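Local coordinates for protein lactaldehyde dehydrogenase (Escherichia coli, PDB 2IMP) that catalyses the irreversible NAD-dependent oxidation of L-lactaldehyde, formed in L-fucose and L-rhamnose breakdown, to L-lactate, and also oxidises glycolaldehyde, at residues 131-136 and 474-479; 114-118 and 461-466; 365-371 and 387-391. Numbering follows the deposited sequence.

Contact 1. Residues 131-136 and 474-479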
loop_
_atom_site.group_PDB
_atom_site.type_symbol
_atom_site.label_atom_id
_atom_site.label_comp_id
_atom_site.label_asym_id
_atom_site.label_seq_id
_atom_site.Cartn_x
_atom_site.Cartn_y
_atom_site.Cartn_z
ATOM N N ARG A 131 17.581 -1.480 -14.653
ATOM C CA ARG A 131 18.948 -1.005 -14.842
ATOM C C ARG A 131 19.864 -1.129 -13.622
ATOM O O ARG A 131 19.534 -0.649 -12.536
ATOM C CB ARG A 131 18.950 0.462 -15.265
ATOM C CG ARG A 131 18.179 0.759 -16.524
ATOM C CD ARG A 131 18.513 2.153 -17.011
ATOM N NE ARG A 131 17.815 2.459 -18.252
ATOM C CZ ARG A 131 18.176 3.423 -19.091
ATOM N NH1 ARG A 131 19.233 4.177 -18.823
ATOM N NH2 ARG A 131 17.474 3.631 -20.196
ATOM N N PRO A 132 21.036 -1.759 -13.804
ATOM C CA PRO A 132 22.007 -1.945 -12.728
ATOM C C PRO A 132 22.377 -0.594 -12.071
ATOM O O PRO A 132 22.660 0.388 -12.762
ATOM C CB PRO A 132 23.202 -2.569 -13.450
ATOM C CG PRO A 132 22.568 -3.345 -14.540
ATOM C CD PRO A 132 21.510 -2.394 -15.049
ATOM N N GLY A 133 22.358 -0.562 -10.744
ATOM C CA GLY A 133 22.723 0.649 -10.030
ATOM C C GLY A 133 21.750 1.813 -10.102
ATOM O O GLY A 133 22.069 2.910 -9.641
ATOM N N GLU A 134 20.575 1.602 -10.689
ATOM C CA GLU A 134 19.600 2.681 -10.759
ATOM C C GLU A 134 18.488 2.588 -9.707
ATOM O O GLU A 134 17.989 1.507 -9.403
ATOM C CB GLU A 134 18.942 2.758 -12.146
ATOM C CG GLU A 134 17.822 3.809 -12.219
ATOM C CD GLU A 134 17.146 3.905 -13.583
ATOM O OE1 GLU A 134 16.341 3.018 -13.925
ATOM O OE2 GLU A 134 17.417 4.878 -14.314
ATOM N N ASN A 135 18.132 3.737 -9.151
ATOM C CA ASN A 135 17.050 3.832 -8.186
ATOM C C ASN A 135 15.875 4.646 -8.746
ATOM O O ASN A 135 16.066 5.767 -9.221
ATOM C CB ASN A 135 17.508 4.515 -6.894
ATOM C CG ASN A 135 18.257 3.584 -5.966
ATOM O OD1 ASN A 135 17.745 2.535 -5.573
ATOM N ND2 ASN A 135 19.473 3.973 -5.598
ATOM N N ILE A 136 14.681 4.071 -8.715
ATOM C CA ILE A 136 13.508 4.780 -9.179
ATOM C C ILE A 136 12.700 5.296 -7.980
ATOM O O ILE A 136 12.038 4.526 -7.287
ATOM C CB ILE A 136 12.610 3.881 -10.046
ATOM C CG1 ILE A 136 13.388 3.386 -11.266
ATOM C CG2 ILE A 136 11.388 4.658 -10.496
ATOM C CD1 ILE A 136 12.631 2.368 -12.101
ATOM N N VAL A 474 8.439 11.182 -10.563
ATOM C CA VAL A 474 9.280 10.007 -10.671
ATOM C C VAL A 474 10.730 10.339 -11.025
ATOM O O VAL A 474 11.022 10.879 -12.100
ATOM C CB VAL A 474 8.710 9.007 -11.706
ATOM C CG1 VAL A 474 9.601 7.778 -11.795
ATOM C CG2 VAL A 474 7.300 8.596 -11.301
ATOM N N VAL A 475 11.623 10.026 -10.096
ATOM C CA VAL A 475 13.035 10.289 -10.287
ATOM C C VAL A 475 13.874 9.046 -10.637
ATOM O O VAL A 475 13.910 8.069 -9.884
ATOM C CB VAL A 475 13.651 10.941 -9.028
ATOM C CG1 VAL A 475 15.115 11.282 -9.280
ATOM C CG2 VAL A 475 12.863 12.198 -8.661
ATOM N N TYR A 476 14.517 9.093 -11.798
ATOM C CA TYR A 476 15.384 8.010 -12.218
ATOM C C TYR A 476 16.846 8.367 -11.911
ATOM O O TYR A 476 17.515 9.056 -12.685
ATOM C CB TYR A 476 15.216 7.719 -13.712
ATOM C CG TYR A 476 13.852 7.189 -14.107
ATOM C CD1 TYR A 476 12.768 8.047 -14.278
ATOM C CD2 TYR A 476 13.649 5.824 -14.334
ATOM C CE1 TYR A 476 11.518 7.566 -14.676
ATOM C CE2 TYR A 476 12.400 5.333 -14.727
ATOM C CZ TYR A 476 11.339 6.214 -14.895
ATOM O OH TYR A 476 10.103 5.741 -15.286
ATOM N N LEU A 477 17.299 7.930 -10.745
ATOM C CA LEU A 477 18.651 8.204 -10.297
ATOM C C LEU A 477 19.662 7.130 -10.748
ATOM O O LEU A 477 19.758 6.061 -10.143
ATOM C CB LEU A 477 18.644 8.336 -8.772
ATOM C CG LEU A 477 19.916 8.799 -8.064
ATOM C CD1 LEU A 477 20.501 10.011 -8.768
ATOM C CD2 LEU A 477 19.576 9.133 -6.619
ATOM N N GLN A 478 20.390 7.426 -11.821
ATOM C CA GLN A 478 21.368 6.487 -12.365
ATOM C C GLN A 478 22.751 6.510 -11.679
ATOM O O GLN A 478 23.414 7.548 -11.626
ATOM C CB GLN A 478 21.551 6.728 -13.866
ATOM C CG GLN A 478 22.503 5.741 -14.531
ATOM C CD GLN A 478 21.988 4.312 -14.477
ATOM O OE1 GLN A 478 21.032 3.956 -15.174
ATOM N NE2 GLN A 478 22.613 3.488 -13.640
ATOM N N SER A 479 23.158 5.348 -11.175
ATOM C CA SER A 479 24.437 5.186 -10.490
ATOM C C SER A 479 24.530 5.915 -9.135
ATOM O O SER A 479 24.273 5.325 -8.086
ATOM C CB SER A 479 25.582 5.648 -11.395
ATOM O OG SER A 479 26.828 5.565 -10.723
ATOM O OXT SER A 479 24.943 7.029 -9.322
#
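Backbone hydrogen bonds hold the C-terminal strand antiparallel to the strand that leaves the Arg131-Glu134 type II turn, the short axes 4.8 Å apart at 167°. Asn135 and Leu477 form a hydrogen-bonded pair: Asn135 N gives to Leu477 O (3.0 Å) and Leu477 N to Asn135 O (2.9 Å). Ser479 N to Gly133 O (3.1 Å) is a weak bond. CA-H...O contacts add to it, with Glu134 CA to Leu477 O and Ile136 CA to Val475 O both 3.4 Å. One side-chain bond, Gln478 NE2 to Pro132 O (3.2 Å), ties the turn to the strand end. Apolar packing centres on Ile136, whose CG2 lies 3.8 Å from Val474 CG1 and whose CG1 lies 3.9 Å from Tyr476 CD2. Glu134 OE1 bonds to Ser129 OG, its OE2 forms a salt bridge with Arg439 of the second subunit, and Arg131 forms one with Glu440 of that subunit. Residues 474-477 also pair in parallel with a strand of that subunit, the intersubunit sheet characteristic of the aldehyde dehydrogenase oligomerisation domain.

Contact 2. Residues 114-118 and 461-466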
loop_
_atom_site.group_PDB
_atom_site.type_symbol
_atom_site.label_atom_id
_atom_site.label_comp_id
_atom_site.label_asym_id
_atom_site.label_seq_id
_atom_site.Cartn_x
_atom_site.Cartn_y
_atom_site.Cartn_z
ATOM N N TYR A 114 -8.886 14.686 11.670
ATOM C CA TYR A 114 -8.613 13.416 11.007
ATOM C C TYR A 114 -7.650 13.604 9.816
ATOM O O TYR A 114 -6.650 12.894 9.696
ATOM C CB TYR A 114 -9.921 12.769 10.524
ATOM C CG TYR A 114 -9.716 11.663 9.511
ATOM C CD1 TYR A 114 -9.265 10.398 9.894
ATOM C CD2 TYR A 114 -9.904 11.908 8.154
ATOM C CE1 TYR A 114 -8.998 9.407 8.936
ATOM C CE2 TYR A 114 -9.638 10.937 7.196
ATOM C CZ TYR A 114 -9.185 9.695 7.589
ATOM O OH TYR A 114 -8.894 8.767 6.620
ATOM N N MET A 115 -7.957 14.574 8.959
ATOM C CA MET A 115 -7.098 14.861 7.815
ATOM C C MET A 115 -5.674 15.305 8.216
ATOM O O MET A 115 -4.692 14.898 7.595
ATOM C CB MET A 115 -7.742 15.926 6.926
ATOM C CG MET A 115 -8.842 15.385 6.019
ATOM S SD MET A 115 -8.202 14.220 4.778
ATOM C CE MET A 115 -9.689 13.405 4.269
ATOM N N ALA A 116 -5.575 16.124 9.262
ATOM C CA ALA A 116 -4.269 16.577 9.731
ATOM C C ALA A 116 -3.350 15.393 10.117
ATOM O O ALA A 116 -2.128 15.493 10.057
ATOM C CB ALA A 116 -4.435 17.521 10.933
ATOM N N GLU A 117 -3.977 14.286 10.500
ATOM C CA GLU A 117 -3.255 13.084 10.894
ATOM C C GLU A 117 -2.509 12.393 9.729
ATOM O O GLU A 117 -1.695 11.502 9.955
ATOM C CB GLU A 117 -4.220 12.086 11.553
ATOM C CG GLU A 117 -4.989 12.683 12.718
ATOM C CD GLU A 117 -6.001 11.728 13.317
ATOM O OE1 GLU A 117 -6.519 10.852 12.592
ATOM O OE2 GLU A 117 -6.295 11.865 14.519
ATOM N N TRP A 118 -2.809 12.806 8.500
ATOM C CA TRP A 118 -2.133 12.242 7.332
ATOM C C TRP A 118 -0.705 12.784 7.131
ATOM O O TRP A 118 0.077 12.217 6.370
ATOM C CB TRP A 118 -2.946 12.501 6.051
ATOM C CG TRP A 118 -4.081 11.532 5.847
ATOM C CD1 TRP A 118 -5.414 11.829 5.792
ATOM C CD2 TRP A 118 -3.982 10.104 5.707
ATOM N NE1 TRP A 118 -6.151 10.676 5.632
ATOM C CE2 TRP A 118 -5.298 9.604 5.578
ATOM C CE3 TRP A 118 -2.909 9.202 5.681
ATOM C CZ2 TRP A 118 -5.574 8.238 5.424
ATOM C CZ3 TRP A 118 -3.183 7.833 5.528
ATOM C CH2 TRP A 118 -4.508 7.370 5.401
ATOM N N ASP A 461 -12.602 12.280 0.918
ATOM C CA ASP A 461 -12.466 11.538 2.167
ATOM C C ASP A 461 -11.397 10.418 2.163
ATOM O O ASP A 461 -10.986 9.925 1.107
ATOM C CB ASP A 461 -13.806 10.920 2.597
ATOM C CG ASP A 461 -14.971 11.909 2.536
ATOM O OD1 ASP A 461 -14.748 13.133 2.556
ATOM O OD2 ASP A 461 -16.128 11.445 2.485
ATOM N N GLY A 462 -10.960 10.052 3.364
ATOM C CA GLY A 462 -9.982 8.994 3.527
ATOM C C GLY A 462 -8.685 9.186 2.782
ATOM O O GLY A 462 -8.372 10.278 2.318
ATOM N N LYS A 463 -7.922 8.106 2.679
ATOM C CA LYS A 463 -6.640 8.131 1.995
ATOM C C LYS A 463 -6.739 8.557 0.510
ATOM O O LYS A 463 -5.947 9.360 0.020
ATOM C CB LYS A 463 -5.995 6.746 2.087
ATOM C CG LYS A 463 -4.604 6.650 1.490
ATOM C CD LYS A 463 -4.098 5.216 1.548
ATOM C CE LYS A 463 -4.986 4.286 0.719
ATOM N NZ LYS A 463 -4.596 2.854 0.877
ATOM N N HIS A 464 -7.725 8.010 -0.185
ATOM C CA HIS A 464 -7.910 8.329 -1.588
ATOM C C HIS A 464 -8.338 9.783 -1.821
ATOM O O HIS A 464 -7.965 10.390 -2.817
ATOM C CB HIS A 464 -8.910 7.352 -2.204
ATOM C CG HIS A 464 -8.487 5.922 -2.070
ATOM N ND1 HIS A 464 -7.355 5.421 -2.675
ATOM C CD2 HIS A 464 -9.006 4.905 -1.340
ATOM C CE1 HIS A 464 -7.190 4.163 -2.323
ATOM N NE2 HIS A 464 -8.175 3.820 -1.513
ATOM N N GLY A 465 -9.109 10.327 -0.884
ATOM C CA GLY A 465 -9.522 11.716 -0.997
ATOM C C GLY A 465 -8.290 12.582 -0.809
ATOM O O GLY A 465 -8.112 13.589 -1.492
ATOM N N LEU A 466 -7.427 12.189 0.125
ATOM C CA LEU A 466 -6.200 12.941 0.359
ATOM C C LEU A 466 -5.281 12.938 -0.869
ATOM O O LEU A 466 -4.673 13.954 -1.211
ATOM C CB LEU A 466 -5.415 12.367 1.540
ATOM C CG LEU A 466 -4.129 13.159 1.816
ATOM C CD1 LEU A 466 -4.452 14.296 2.788
ATOM C CD2 LEU A 466 -3.042 12.261 2.388
#
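In this helix-to-helix packing of the aldehyde dehydrogenase fold, the C-terminal end of helix 98-116 and the residues just after it pack against residues 461-466 of the short helix 462-467 through Trp118, Leu466 and Met115. Trp118 contributes the largest buried area. Its indole lies against the short helix, with CZ2 3.6 Å from Lys463 CA, while Leu466 CB sits over one ring face; Arg121 of the third subunit makes a cation-pi contact with the same indole. Leu466 points toward residues 114-118, and its CD2 packs 3.7 Å from Trp118 CB, its CD1 4.2 Å from Met115 SD. Met115 starts out sideways, but its m, m, t conformation carries the methyl group inward, beside the backbone of Asp461 and Gly462. Asp461 forms a salt bridge with Arg161, which binds lactate, and a hydrogen bond with Tyr111. Gly462 has phi 56°, a backbone conformation that suits glycine; Met115 CE lies 3.7 Å from Gly462 N, and Tyr114 OH 3.3 Å from Gly462 CA.

Contact 3. Residues 365-371 and 387-391; sequences YPPTLLL and PVLPV
At the apolar centre, leucines and valines make contacts on both faces of a parallel strand pair. On the face of Thr368, Val388, Leu370 and Pro390, Leu370 (m, t) sets CD1 3.8 Å from Val388 CG1. On the face of Leu369 and Leu389, Leu369 (t, p) brings CD1 3.7 Å from Val391 CG2 and 4.3 Å from Leu389 CB; both leucines also rest on Met309 of helix 298-310. Leu371 (m, t) swings its CD2 to 3.8 Å from Val391 CB. Before the strands, Tyr365 (chi1 -162°) offers its ring edge to Pro387, CD2 to CD 4.3 Å, and sets CE2 4.2 Å from Val388 CG2; Pro387 CG lies 3.3 Å from Tyr365 O.

Strands 368-371 and 388-391 have phi/psi near -110/120, except psi 178° at Leu371 and 99° at Leu389, and phi -80° at Pro390; Pro387 is at -82/61. Their axes run 4.8 Å apart, crossing at -16°. Thr368 is level with Val388, Leu369 with Leu389, Leu370 with Pro390 (CA-CA 4.7, 5.0, 4.7 Å). Four bonds zigzag between them: Thr368 N to Pro387 O 2.8 Å, Leu389 N to Thr368 O 2.8 Å, Leu370 N to Leu389 O 3.1 Å and Val391 N to Leu370 O 2.8 Å. At the polar edge, Thr368 OG1 donates to Pro366 O (2.8 Å). Strand 350-353 flanks 368-371 antiparallel and 290-294 lies parallel beyond 388-394, in the mixed sheet of the aldehyde dehydrogenase catalytic domain.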
loop_
_atom_site.group_PDB
_atom_site.type_symbol
_atom_site.label_atom_id
_atom_site.label_comp_id
_atom_site.label_asym_id
_atom_site.label_seq_id
_atom_site.Cartn_x
_atom_site.Cartn_y
_atom_site.Cartn_z
ATOM N N TYR A 365 -42.366 22.347 1.634
ATOM C CA TYR A 365 -43.022 21.290 0.887
ATOM C C TYR A 365 -43.237 20.068 1.797
ATOM O O TYR A 365 -42.288 19.551 2.382
ATOM C CB TYR A 365 -42.213 20.878 -0.343
ATOM C CG TYR A 365 -43.053 20.116 -1.344
ATOM C CD1 TYR A 365 -43.923 20.788 -2.203
ATOM C CD2 TYR A 365 -43.040 18.721 -1.382
ATOM C CE1 TYR A 365 -44.762 20.092 -3.070
ATOM C CE2 TYR A 365 -43.877 18.015 -2.244
ATOM C CZ TYR A 365 -44.738 18.709 -3.082
ATOM O OH TYR A 365 -45.595 18.022 -3.906
ATOM N N PRO A 366 -44.482 19.604 1.921
ATOM C CA PRO A 366 -44.800 18.457 2.773
ATOM C C PRO A 366 -44.181 17.104 2.372
ATOM O O PRO A 366 -44.011 16.809 1.188
ATOM C CB PRO A 366 -46.323 18.419 2.728
ATOM C CG PRO A 366 -46.600 18.829 1.319
ATOM C CD PRO A 366 -45.664 20.014 1.141
ATOM N N PRO A 367 -43.830 16.280 3.372
ATOM C CA PRO A 367 -43.251 14.974 3.076
ATOM C C PRO A 367 -44.243 14.283 2.120
ATOM O O PRO A 367 -45.422 14.122 2.440
ATOM C CB PRO A 367 -43.196 14.311 4.448
ATOM C CG PRO A 367 -42.904 15.464 5.345
ATOM C CD PRO A 367 -43.849 16.527 4.825
ATOM N N THR A 368 -43.757 13.895 0.952
ATOM C CA THR A 368 -44.618 13.274 -0.034
ATOM C C THR A 368 -44.266 11.825 -0.388
ATOM O O THR A 368 -43.116 11.500 -0.672
ATOM C CB THR A 368 -44.629 14.115 -1.320
ATOM O OG1 THR A 368 -45.085 15.437 -1.010
ATOM C CG2 THR A 368 -45.535 13.492 -2.368
ATOM N N LEU A 369 -45.277 10.968 -0.349
ATOM C CA LEU A 369 -45.110 9.565 -0.681
ATOM C C LEU A 369 -45.860 9.178 -1.967
ATOM O O LEU A 369 -47.083 9.297 -2.038
ATOM C CB LEU A 369 -45.597 8.691 0.474
ATOM C CG LEU A 369 -45.542 7.180 0.241
ATOM C CD1 LEU A 369 -44.115 6.759 -0.068
ATOM C CD2 LEU A 369 -46.062 6.458 1.471
ATOM N N LEU A 370 -45.116 8.736 -2.974
ATOM C CA LEU A 370 -45.718 8.345 -4.238
ATOM C C LEU A 370 -45.667 6.833 -4.509
ATOM O O LEU A 370 -44.604 6.214 -4.445
ATOM C CB LEU A 370 -45.047 9.099 -5.390
ATOM C CG LEU A 370 -45.069 10.627 -5.278
ATOM C CD1 LEU A 370 -44.350 11.241 -6.470
ATOM C CD2 LEU A 370 -46.507 11.118 -5.211
ATOM N N LEU A 371 -46.829 6.252 -4.791
ATOM C CA LEU A 371 -46.910 4.829 -5.075
ATOM C C LEU A 371 -47.243 4.520 -6.552
ATOM O O LEU A 371 -47.448 5.430 -7.351
ATOM C CB LEU A 371 -47.941 4.168 -4.151
ATOM C CG LEU A 371 -47.774 4.413 -2.642
ATOM C CD1 LEU A 371 -48.727 3.498 -1.871
ATOM C CD2 LEU A 371 -46.333 4.147 -2.214
ATOM N N PRO A 387 -38.657 16.636 -0.086
ATOM C CA PRO A 387 -38.959 15.363 0.574
ATOM C C PRO A 387 -39.948 14.443 -0.182
ATOM O O PRO A 387 -41.019 14.120 0.333
ATOM C CB PRO A 387 -39.522 15.811 1.910
ATOM C CG PRO A 387 -40.321 17.007 1.513
ATOM C CD PRO A 387 -39.383 17.741 0.569
ATOM N N VAL A 388 -39.579 14.030 -1.389
ATOM C CA VAL A 388 -40.428 13.147 -2.177
ATOM C C VAL A 388 -39.879 11.709 -2.291
ATOM O O VAL A 388 -38.767 11.507 -2.773
ATOM C CB VAL A 388 -40.625 13.704 -3.602
ATOM C CG1 VAL A 388 -41.562 12.802 -4.392
ATOM C CG2 VAL A 388 -41.171 15.121 -3.531
ATOM N N LEU A 389 -40.655 10.731 -1.834
ATOM C CA LEU A 389 -40.238 9.334 -1.897
ATOM C C LEU A 389 -41.042 8.457 -2.881
ATOM O O LEU A 389 -42.140 7.995 -2.564
ATOM C CB LEU A 389 -40.308 8.685 -0.511
ATOM C CG LEU A 389 -39.300 9.118 0.554
ATOM C CD1 LEU A 389 -39.529 8.307 1.816
ATOM C CD2 LEU A 389 -37.884 8.905 0.044
ATOM N N PRO A 390 -40.499 8.232 -4.085
ATOM C CA PRO A 390 -41.187 7.408 -5.079
ATOM C C PRO A 390 -40.958 5.918 -4.758
ATOM O O PRO A 390 -39.830 5.501 -4.490
ATOM C CB PRO A 390 -40.523 7.825 -6.382
ATOM C CG PRO A 390 -39.104 8.066 -5.947
ATOM C CD PRO A 390 -39.286 8.845 -4.659
ATOM N N VAL A 391 -42.027 5.132 -4.771
ATOM C CA VAL A 391 -41.905 3.710 -4.483
ATOM C C VAL A 391 -42.247 2.799 -5.674
ATOM O O VAL A 391 -43.279 2.961 -6.325
ATOM C CB VAL A 391 -42.786 3.293 -3.284
ATOM C CG1 VAL A 391 -42.557 1.823 -2.967
ATOM C CG2 VAL A 391 -42.464 4.157 -2.072
#

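Contacts 1 and 2 alternate along the chain, and helix 462-467 leads into strand 470-478, so the same C-terminal region makes both; their centres are 30 Å apart, their nearest atoms about 16 Å, and both touch the third subunit. Contact 3 is nested in sequence within the loops they close and lies across the chain's centre, its own centre 62 Å from that of contact 1 and 36 Å from that of contact 2. Contact 2 is nearest the bound product, lactate: the side chain of Asp461 is about 6 Å from it. Contact 3 lies about 14 Å (Pro387 side chain) from the bound NADH, and contact 1 serves subunit assembly.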